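Local structure of hemolysin activator protein CdiB (Acinetobacter baumannii ACICU, 6WIL) at residues Leu181-Thr192 with Ser205-Leu214; Ala315-Ile323 with Thr331-His339. The protein probably exports its partner toxin, a contact-dependent growth inhibition protein, across the outer membrane as a two-partner secretion transporter of the Omp85 superfamily. All blocks are in the same frame, centred on the assembly; numbering follows the deposited sequence.

Interaction 1: Leu181-Thr192 with Ser205-Leu214; sequences LKRVYAVDMQIT and SDLILKLQAL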
loop_
_atom_site.group_PDB
_atom_site.type_symbol
_atom_site.label_atom_id
_atom_site.label_comp_id
_atom_site.label_asym_id
_atom_site.label_seq_id
_atom_site.Cartn_x
_atom_site.Cartn_y
_atom_site.Cartn_z
ATOM N N LEU A 181 -0.587 11.971 -10.122
ATOM C CA LEU A 181 -1.497 13.094 -10.315
ATOM C C LEU A 181 -2.858 12.831 -9.687
ATOM O O LEU A 181 -3.563 13.778 -9.324
ATOM C CB LEU A 181 -1.665 13.406 -11.804
ATOM C CG LEU A 181 -0.438 13.895 -12.574
ATOM C CD1 LEU A 181 -0.822 14.385 -13.971
ATOM C CD2 LEU A 181 0.279 14.981 -11.798
ATOM N N LYS A 182 -3.250 11.566 -9.556
ATOM C CA LYS A 182 -4.545 11.249 -8.967
ATOM C C LYS A 182 -4.572 11.432 -7.458
ATOM O O LYS A 182 -5.643 11.297 -6.858
ATOM C CB LYS A 182 -4.956 9.821 -9.325
ATOM C CG LYS A 182 -5.545 9.698 -10.718
ATOM C CD LYS A 182 -5.548 8.258 -11.189
ATOM C CE LYS A 182 -6.361 7.356 -10.274
ATOM N NZ LYS A 182 -7.827 7.575 -10.408
ATOM N N ARG A 183 -3.433 11.733 -6.832
ATOM C CA ARG A 183 -3.462 12.087 -5.418
ATOM C C ARG A 183 -4.142 13.430 -5.197
ATOM O O ARG A 183 -4.798 13.626 -4.171
ATOM C CB ARG A 183 -2.045 12.108 -4.849
ATOM C CG ARG A 183 -1.397 10.741 -4.790
ATOM C CD ARG A 183 0.002 10.820 -4.223
ATOM N NE ARG A 183 0.699 9.544 -4.336
ATOM C CZ ARG A 183 1.856 9.272 -3.745
ATOM N NH1 ARG A 183 2.445 10.187 -2.986
ATOM N NH2 ARG A 183 2.420 8.085 -3.909
ATOM N N VAL A 184 -4.014 14.353 -6.146
ATOM C CA VAL A 184 -4.551 15.700 -5.992
ATOM C C VAL A 184 -5.540 16.082 -7.082
ATOM O O VAL A 184 -6.240 17.095 -6.928
ATOM C CB VAL A 184 -3.421 16.751 -5.915
ATOM C CG1 VAL A 184 -2.428 16.386 -4.817
ATOM C CG2 VAL A 184 -2.720 16.872 -7.245
ATOM N N TYR A 185 -5.636 15.318 -8.171
ATOM C CA TYR A 185 -6.566 15.613 -9.251
ATOM C C TYR A 185 -7.455 14.415 -9.540
ATOM O O TYR A 185 -7.085 13.263 -9.292
ATOM C CB TYR A 185 -5.855 15.976 -10.561
ATOM C CG TYR A 185 -4.985 17.204 -10.521
ATOM C CD1 TYR A 185 -5.542 18.478 -10.468
ATOM C CD2 TYR A 185 -3.604 17.090 -10.575
ATOM C CE1 TYR A 185 -4.739 19.603 -10.442
ATOM C CE2 TYR A 185 -2.796 18.204 -10.550
ATOM C CZ TYR A 185 -3.364 19.456 -10.486
ATOM O OH TYR A 185 -2.543 20.558 -10.467
ATOM N N ALA A 186 -8.636 14.706 -10.075
ATOM C CA ALA A 186 -9.354 13.751 -10.908
ATOM C C ALA A 186 -8.769 13.849 -12.310
ATOM O O ALA A 186 -8.757 14.934 -12.902
ATOM C CB ALA A 186 -10.854 14.045 -10.913
ATOM N N VAL A 187 -8.259 12.737 -12.834
ATOM C CA VAL A 187 -7.439 12.750 -14.041
ATOM C C VAL A 187 -8.136 11.980 -15.153
ATOM O O VAL A 187 -8.721 10.916 -14.918
ATOM C CB VAL A 187 -6.037 12.163 -13.772
ATOM C CG1 VAL A 187 -5.202 12.167 -15.043
ATOM C CG2 VAL A 187 -5.340 12.944 -12.677
ATOM N N ASP A 188 -8.080 12.530 -16.364
ATOM C CA ASP A 188 -8.448 11.826 -17.586
ATOM C C ASP A 188 -7.243 11.868 -18.514
ATOM O O ASP A 188 -6.726 12.949 -18.816
ATOM C CB ASP A 188 -9.680 12.458 -18.242
ATOM C CG ASP A 188 -10.281 11.583 -19.337
ATOM O OD1 ASP A 188 -9.610 11.351 -20.368
ATOM O OD2 ASP A 188 -11.428 11.120 -19.159
HETATM N N MSE A 189 -6.781 10.699 -18.941
HETATM C CA MSE A 189 -5.577 10.608 -19.756
HETATM C C MSE A 189 -5.894 9.918 -21.083
HETATM O O MSE A 189 -6.492 8.841 -21.110
HETATM C CB MSE A 189 -4.472 9.858 -18.992
HETATM C CG MSE A 189 -3.072 9.953 -19.602
HETATM SE SE MSE A 189 -1.665 8.961 -18.630
HETATM C CE MSE A 189 -1.171 10.297 -17.285
ATOM N N GLN A 190 -5.508 10.560 -22.184
ATOM C CA GLN A 190 -5.694 10.016 -23.521
ATOM C C GLN A 190 -4.411 10.171 -24.323
ATOM O O GLN A 190 -3.664 11.138 -24.152
ATOM C CB GLN A 190 -6.849 10.706 -24.259
ATOM C CG GLN A 190 -8.223 10.196 -23.866
ATOM C CD GLN A 190 -9.339 11.122 -24.314
ATOM O OE1 GLN A 190 -9.113 12.303 -24.576
ATOM N NE2 GLN A 190 -10.551 10.589 -24.400
ATOM N N ILE A 191 -4.162 9.196 -25.194
ATOM C CA ILE A 191 -3.047 9.223 -26.134
ATOM C C ILE A 191 -3.613 9.459 -27.527
ATOM O O ILE A 191 -4.554 8.773 -27.945
ATOM C CB ILE A 191 -2.234 7.918 -26.087
ATOM C CG1 ILE A 191 -1.336 7.882 -24.848
ATOM C CG2 ILE A 191 -1.420 7.746 -27.367
ATOM C CD1 ILE A 191 -0.080 8.719 -24.976
ATOM N N THR A 192 -3.050 10.432 -28.238
ATOM C CA THR A 192 -3.447 10.758 -29.598
ATOM C C THR A 192 -2.201 10.959 -30.447
ATOM O O THR A 192 -1.146 11.341 -29.927
ATOM C CB THR A 192 -4.312 12.029 -29.665
ATOM O OG1 THR A 192 -3.572 13.143 -29.148
ATOM C CG2 THR A 192 -5.600 11.860 -28.869
ATOM N N SER A 205 3.432 11.201 -30.344
ATOM C CA SER A 205 2.145 11.124 -29.675
ATOM C C SER A 205 1.954 12.359 -28.806
ATOM O O SER A 205 2.917 12.974 -28.346
ATOM C CB SER A 205 2.035 9.846 -28.809
ATOM O OG SER A 205 2.045 8.633 -29.575
ATOM N N ASP A 206 0.694 12.705 -28.566
ATOM C CA ASP A 206 0.339 13.783 -27.656
ATOM C C ASP A 206 -0.429 13.200 -26.484
ATOM O O ASP A 206 -1.347 12.395 -26.674
ATOM C CB ASP A 206 -0.484 14.866 -28.356
ATOM C CG ASP A 206 0.383 15.831 -29.129
ATOM O OD1 ASP A 206 1.583 15.944 -28.793
ATOM O OD2 ASP A 206 -0.128 16.473 -30.069
ATOM N N LEU A 207 -0.024 13.589 -25.277
ATOM C CA LEU A 207 -0.641 13.141 -24.035
ATOM C C LEU A 207 -1.671 14.183 -23.621
ATOM O O LEU A 207 -1.323 15.249 -23.105
ATOM C CB LEU A 207 0.418 12.938 -22.958
ATOM C CG LEU A 207 -0.085 12.271 -21.680
ATOM C CD1 LEU A 207 -0.615 10.891 -22.001
ATOM C CD2 LEU A 207 1.007 12.200 -20.624
ATOM N N ILE A 208 -2.944 13.865 -23.834
ATOM C CA ILE A 208 -4.043 14.774 -23.531
ATOM C C ILE A 208 -4.514 14.514 -22.106
ATOM O O ILE A 208 -5.023 13.429 -21.801
ATOM C CB ILE A 208 -5.196 14.600 -24.530
ATOM C CG1 ILE A 208 -4.665 14.614 -25.965
ATOM C CG2 ILE A 208 -6.243 15.690 -24.335
ATOM C CD1 ILE A 208 -3.826 15.830 -26.291
ATOM N N LEU A 209 -4.359 15.513 -21.238
ATOM C CA LEU A 209 -4.730 15.412 -19.832
ATOM C C LEU A 209 -5.873 16.370 -19.521
ATOM O O LEU A 209 -5.783 17.565 -19.820
ATOM C CB LEU A 209 -3.534 15.721 -18.928
ATOM C CG LEU A 209 -2.436 14.662 -18.836
ATOM C CD1 LEU A 209 -1.244 15.194 -18.058
ATOM C CD2 LEU A 209 -2.987 13.416 -18.178
ATOM N N LYS A 210 -6.939 15.846 -18.920
ATOM C CA LYS A 210 -8.033 16.651 -18.383
ATOM C C LYS A 210 -8.026 16.503 -16.864
ATOM O O LYS A 210 -8.257 15.406 -16.341
ATOM C CB LYS A 210 -9.377 16.228 -18.974
ATOM C CG LYS A 210 -9.712 16.888 -20.303
ATOM C CD LYS A 210 -11.161 16.640 -20.695
ATOM C CE LYS A 210 -11.316 15.347 -21.472
ATOM N NZ LYS A 210 -10.748 15.470 -22.842
ATOM N N LEU A 211 -7.764 17.603 -16.160
ATOM C CA LEU A 211 -7.584 17.590 -14.715
ATOM C C LEU A 211 -8.666 18.417 -14.031
ATOM O O LEU A 211 -9.097 19.455 -14.547
ATOM C CB LEU A 211 -6.200 18.130 -14.324
ATOM C CG LEU A 211 -4.969 17.481 -14.966
ATOM C CD1 LEU A 211 -3.700 18.197 -14.534
ATOM C CD2 LEU A 211 -4.885 15.994 -14.637
ATOM N N GLN A 212 -9.094 17.948 -12.861
ATOM C CA GLN A 212 -10.039 18.660 -12.012
ATOM C C GLN A 212 -9.566 18.516 -10.575
ATOM O O GLN A 212 -9.524 17.402 -10.046
ATOM C CB GLN A 212 -11.458 18.107 -12.177
ATOM C CG GLN A 212 -12.399 18.441 -11.038
ATOM C CD GLN A 212 -13.746 17.769 -11.194
ATOM O OE1 GLN A 212 -14.489 18.057 -12.132
ATOM N NE2 GLN A 212 -14.064 16.855 -10.282
ATOM N N ALA A 213 -9.202 19.635 -9.954
ATOM C CA ALA A 213 -8.624 19.594 -8.618
ATOM C C ALA A 213 -9.603 18.989 -7.617
ATOM O O ALA A 213 -10.810 19.239 -7.671
ATOM C CB ALA A 213 -8.218 21.000 -8.176
ATOM N N LEU A 214 -9.072 18.172 -6.712
ATOM C CA LEU A 214 -9.867 17.603 -5.636
ATOM C C LEU A 214 -10.039 18.624 -4.516
ATOM O O LEU A 214 -9.268 19.580 -4.392
ATOM C CB LEU A 214 -9.212 16.332 -5.093
ATOM C CG LEU A 214 -8.953 15.205 -6.096
ATOM C CD1 LEU A 214 -8.125 14.096 -5.461
ATOM C CD2 LEU A 214 -10.266 14.655 -6.632
HETATM O O HOH W 1 -7.961 13.603 -21.951
#

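Interaction 2: Ala315-Ile323 with Thr331-His339; sequences ANLNLSRVI and TSVYGKLYH. With SO4 (sulfate ion), chain B.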
loop_
_atom_site.group_PDB
_atom_site.type_symbol
_atom_site.label_atom_id
_atom_site.label_comp_id
_atom_site.label_asym_id
_atom_site.label_seq_id
_atom_site.Cartn_x
_atom_site.Cartn_y
_atom_site.Cartn_z
ATOM N N ALA A 315 9.398 10.721 15.405
ATOM C CA ALA A 315 9.606 11.361 14.115
ATOM C C ALA A 315 10.097 10.327 13.112
ATOM O O ALA A 315 10.964 9.507 13.430
ATOM C CB ALA A 315 10.615 12.510 14.221
ATOM N N ASN A 316 9.539 10.365 11.899
ATOM C CA ASN A 316 9.857 9.381 10.872
ATOM C C ASN A 316 10.099 10.056 9.534
ATOM O O ASN A 316 9.396 11.000 9.166
ATOM C CB ASN A 316 8.736 8.347 10.705
ATOM C CG ASN A 316 8.727 7.312 11.808
ATOM O OD1 ASN A 316 8.972 7.623 12.973
ATOM N ND2 ASN A 316 8.450 6.065 11.443
ATOM N N LEU A 317 11.087 9.547 8.803
ATOM C CA LEU A 317 11.362 9.950 7.430
ATOM C C LEU A 317 11.349 8.706 6.551
ATOM O O LEU A 317 12.009 7.712 6.870
ATOM C CB LEU A 317 12.709 10.669 7.332
ATOM C CG LEU A 317 13.094 11.281 5.988
ATOM C CD1 LEU A 317 12.430 12.642 5.795
ATOM C CD2 LEU A 317 14.603 11.390 5.885
ATOM N N ASN A 318 10.593 8.756 5.453
ATOM C CA ASN A 318 10.387 7.596 4.594
ATOM C C ASN A 318 10.766 7.905 3.153
ATOM O O ASN A 318 10.497 9.000 2.648
ATOM C CB ASN A 318 8.929 7.124 4.632
ATOM C CG ASN A 318 8.472 6.761 6.019
ATOM O OD1 ASN A 318 9.278 6.644 6.938
ATOM N ND2 ASN A 318 7.169 6.569 6.180
ATOM N N LEU A 319 11.373 6.920 2.492
ATOM C CA LEU A 319 11.662 6.983 1.065
ATOM C C LEU A 319 11.389 5.617 0.455
ATOM O O LEU A 319 11.940 4.611 0.912
ATOM C CB LEU A 319 13.114 7.398 0.796
ATOM C CG LEU A 319 13.491 7.565 -0.681
ATOM C CD1 LEU A 319 12.601 8.603 -1.350
ATOM C CD2 LEU A 319 14.961 7.934 -0.849
ATOM N N SER A 320 10.534 5.580 -0.561
ATOM C CA SER A 320 10.230 4.352 -1.278
ATOM C C SER A 320 10.375 4.591 -2.772
ATOM O O SER A 320 10.245 5.719 -3.253
ATOM C CB SER A 320 8.816 3.841 -0.966
ATOM O OG SER A 320 7.827 4.672 -1.541
ATOM N N ARG A 321 10.650 3.516 -3.504
ATOM C CA ARG A 321 10.815 3.599 -4.948
ATOM C C ARG A 321 10.120 2.415 -5.594
ATOM O O ARG A 321 10.358 1.268 -5.206
ATOM C CB ARG A 321 12.297 3.617 -5.340
ATOM C CG ARG A 321 12.548 4.101 -6.759
ATOM C CD ARG A 321 13.646 3.302 -7.442
ATOM N NE ARG A 321 14.214 4.019 -8.581
ATOM C CZ ARG A 321 13.684 4.034 -9.800
ATOM N NH1 ARG A 321 12.563 3.373 -10.051
ATOM N NH2 ARG A 321 14.276 4.718 -10.770
ATOM N N VAL A 322 9.259 2.695 -6.572
ATOM C CA VAL A 322 8.649 1.625 -7.353
ATOM C C VAL A 322 9.723 0.995 -8.230
ATOM O O VAL A 322 10.373 1.678 -9.028
ATOM C CB VAL A 322 7.482 2.151 -8.197
ATOM C CG1 VAL A 322 7.018 1.079 -9.170
ATOM C CG2 VAL A 322 6.336 2.593 -7.300
ATOM N N ILE A 323 9.913 -0.314 -8.080
ATOM C CA ILE A 323 10.965 -1.021 -8.800
ATOM C C ILE A 323 10.371 -1.816 -9.958
ATOM O O ILE A 323 11.054 -2.082 -10.953
ATOM C CB ILE A 323 11.760 -1.934 -7.848
ATOM C CG1 ILE A 323 10.824 -2.891 -7.115
ATOM C CG2 ILE A 323 12.554 -1.113 -6.845
ATOM C CD1 ILE A 323 11.538 -3.802 -6.148
ATOM N N THR A 331 5.229 -3.084 -7.253
ATOM C CA THR A 331 6.226 -3.498 -6.274
ATOM C C THR A 331 7.164 -2.337 -5.978
ATOM O O THR A 331 7.601 -1.635 -6.895
ATOM C CB THR A 331 7.047 -4.701 -6.776
ATOM O OG1 THR A 331 6.171 -5.790 -7.092
ATOM C CG2 THR A 331 8.046 -5.153 -5.716
ATOM N N SER A 332 7.487 -2.148 -4.700
ATOM C CA SER A 332 8.370 -1.059 -4.317
ATOM C C SER A 332 9.213 -1.471 -3.118
ATOM O O SER A 332 8.809 -2.316 -2.315
ATOM C CB SER A 332 7.575 0.215 -4.006
ATOM O OG SER A 332 6.420 -0.079 -3.241
ATOM N N VAL A 333 10.400 -0.878 -3.025
ATOM C CA VAL A 333 11.271 -1.014 -1.865
ATOM C C VAL A 333 11.267 0.315 -1.125
ATOM O O VAL A 333 11.124 1.382 -1.733
ATOM C CB VAL A 333 12.707 -1.425 -2.258
ATOM C CG1 VAL A 333 12.709 -2.812 -2.873
ATOM C CG2 VAL A 333 13.312 -0.416 -3.227
ATOM N N TYR A 334 11.416 0.254 0.197
ATOM C CA TYR A 334 11.380 1.471 0.993
ATOM C C TYR A 334 12.427 1.419 2.094
ATOM O O TYR A 334 12.958 0.359 2.435
ATOM C CB TYR A 334 9.991 1.716 1.602
ATOM C CG TYR A 334 9.541 0.673 2.598
ATOM C CD1 TYR A 334 8.849 -0.456 2.180
ATOM C CD2 TYR A 334 9.790 0.824 3.959
ATOM C CE1 TYR A 334 8.427 -1.410 3.080
ATOM C CE2 TYR A 334 9.375 -0.132 4.872
ATOM C CZ TYR A 334 8.692 -1.246 4.424
ATOM O OH TYR A 334 8.267 -2.204 5.314
ATOM N N GLY A 335 12.718 2.597 2.640
ATOM C CA GLY A 335 13.556 2.736 3.812
ATOM C C GLY A 335 12.996 3.780 4.757
ATOM O O GLY A 335 12.548 4.839 4.309
ATOM N N LYS A 336 12.997 3.498 6.061
ATOM C CA LYS A 336 12.502 4.428 7.067
ATOM C C LYS A 336 13.621 4.818 8.022
ATOM O O LYS A 336 14.489 4.003 8.343
ATOM C CB LYS A 336 11.350 3.829 7.885
ATOM C CG LYS A 336 10.097 3.498 7.107
ATOM C CD LYS A 336 9.064 2.858 8.021
ATOM C CE LYS A 336 7.926 2.234 7.230
ATOM N NZ LYS A 336 7.434 0.992 7.901
ATOM N N LEU A 337 13.593 6.069 8.469
ATOM C CA LEU A 337 14.401 6.541 9.584
ATOM C C LEU A 337 13.456 7.010 10.680
ATOM O O LEU A 337 12.516 7.760 10.403
ATOM C CB LEU A 337 15.332 7.681 9.164
ATOM C CG LEU A 337 16.484 7.329 8.227
ATOM C CD1 LEU A 337 17.452 8.492 8.134
ATOM C CD2 LEU A 337 17.193 6.077 8.713
ATOM N N TYR A 338 13.696 6.567 11.913
ATOM C CA TYR A 338 12.812 6.905 13.019
ATOM C C TYR A 338 13.621 7.278 14.252
ATOM O O TYR A 338 14.727 6.777 14.467
ATOM C CB TYR A 338 11.848 5.750 13.357
ATOM C CG TYR A 338 12.497 4.537 13.993
ATOM C CD1 TYR A 338 12.686 4.463 15.369
ATOM C CD2 TYR A 338 12.897 3.455 13.220
ATOM C CE1 TYR A 338 13.271 3.357 15.954
ATOM C CE2 TYR A 338 13.481 2.342 13.796
ATOM C CZ TYR A 338 13.667 2.299 15.163
ATOM O OH TYR A 338 14.248 1.193 15.737
ATOM N N HIS A 339 13.042 8.161 15.065
ATOM C CA HIS A 339 13.576 8.523 16.372
ATOM C C HIS A 339 12.422 8.593 17.361
ATOM O O HIS A 339 11.396 9.215 17.073
ATOM C CB HIS A 339 14.317 9.866 16.332
ATOM C CG HIS A 339 14.693 10.386 17.685
ATOM N ND1 HIS A 339 13.866 11.203 18.425
ATOM C CD2 HIS A 339 15.806 10.200 18.435
ATOM C CE1 HIS A 339 14.453 11.501 19.570
ATOM N NE2 HIS A 339 15.630 10.905 19.601
HETATM S S SO4 B . 13.867 6.900 -13.312
HETATM O O1 SO4 B . 13.483 5.518 -13.594
HETATM O O2 SO4 B . 14.106 7.049 -11.878
HETATM O O3 SO4 B . 12.791 7.795 -13.738
HETATM O O4 SO4 B . 15.088 7.236 -14.040
#

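Interaction 1: Leu181-Thr192 with Ser205-Leu214
Leu211 lays its CD1 methyl over the ring of Tyr185 in the antiparallel beta hairpin of the second POTRA domain. The methyl sits 4.1 Å from the ring centroid of Tyr185, only 9° off the ring normal, a CH-pi contact. The ring turns its edge to the backbone N of Ala213. The other branch of Leu211 serves a different neighbour. Its CD2 comes 3.7 Å from Val187 CG2, and these two side chains lie side by side, pointing the same way.

The same face continues with Met189, a selenomethionine in this crystal. Its CG is anti to the backbone N (chi1 -167°), and the chain bends only at chi3. Met189 CG then meets Leu207 CD1 at 3.6 Å, while Met189 CE lies 3.7 Å from Leu209 CD2. Leu174 and Leu178 of helix 171-181 pack on Met189, so this apolar face is turned to the helix. Leu181, at the end of that helix, crosses Leu209 at about a right angle.

The face of Asp188, Gln190, Ile208 and Lys210 is more polar. Lys210 NZ is hydrogen-bonded to Gln148 of strand 132-149, which flanks strand 204-213. A water lies 2.9 Å from Ile208 O and 3.1 Å from Gln190 OE1, between the two. Past the last bridge, Leu214 N gives Val184 O a nearly straight bond of 3.0 Å.

Interaction 2: Ala315-Ile323 with Thr331-His339
Ile323 and Val333 meet on the outer surface of the transmembrane beta barrel, in the antiparallel hairpin of strands 308-326 and 329-346. Their side chains cross at about a right angle, with Ile323 CD1 3.6 Å from Val333 CG1. CG1 of Ile323 stands between its backbone N and carbonyl carbon (chi1 55°). This turns the chain across to the second strand, where Ile323 CD1 also lies 3.8 Å from Thr331 CG2.

Farther along the same face, Leu317 pairs with Leu337. Leu319 lies opposite Gly335, which has no side chain. The exposed leucines and valine fit a lipid-facing surface.

The other face is largely polar. Ser320 CB packs on Tyr334 CB at 3.5 Å. The Tyr334 ring leads away from strand 308-326, and its hydroxyl is hydrogen-bonded to Asp381. Asn316 lies alongside Tyr338, pointing the same way, with the amide and ring planes 35° apart. Asn318 crosses the aliphatic part of Lys336, whose amino end makes a long, weak ion pair with Asp381.

Nine backbone hydrogen bonds fix the register, from Ala315 with His339 to Ile323 with Thr331. Strands 282-295 and 349-371 flank the pair and continue the barrel wall. Thr331 OG1 is hydrogen-bonded to His367 of the latter strand.

Arg321 reaches away from strand 329-346 towards a sulfate, probably from the crystallisation liquor, that Arg173 also binds. Arg321 NH1 gives the carbonyl O of Val322 a 3.0 Å bond that lies in the guanidinium plane. Arg321 NH2 bonds sulfate O1 at 3.0 Å, again at the guanidinium edge.

From the N terminus, the chain runs through helix 8-27, the first POTRA domain, strand 132-149 and helix 171-181. Interaction 1 follows, closing a hairpin with 12 residues between its segments. The chain then enters the barrel at strand 217-228. Five strands later, interaction 2 closes a tighter hairpin, with seven residues between. The contacts are in series and neither nest nor cross. Interactions 1 and 2 have centres about 27 Å apart and nearest atoms about 7 Å apart. Interaction 1 belongs to the POTRA sheet, interaction 2 to the barrel wall. Arg183, in interaction 1, forms a salt bridge with Asp283 of barrel strand 282-295, and Asp283 is backbone-bonded to Ser320 of interaction 2.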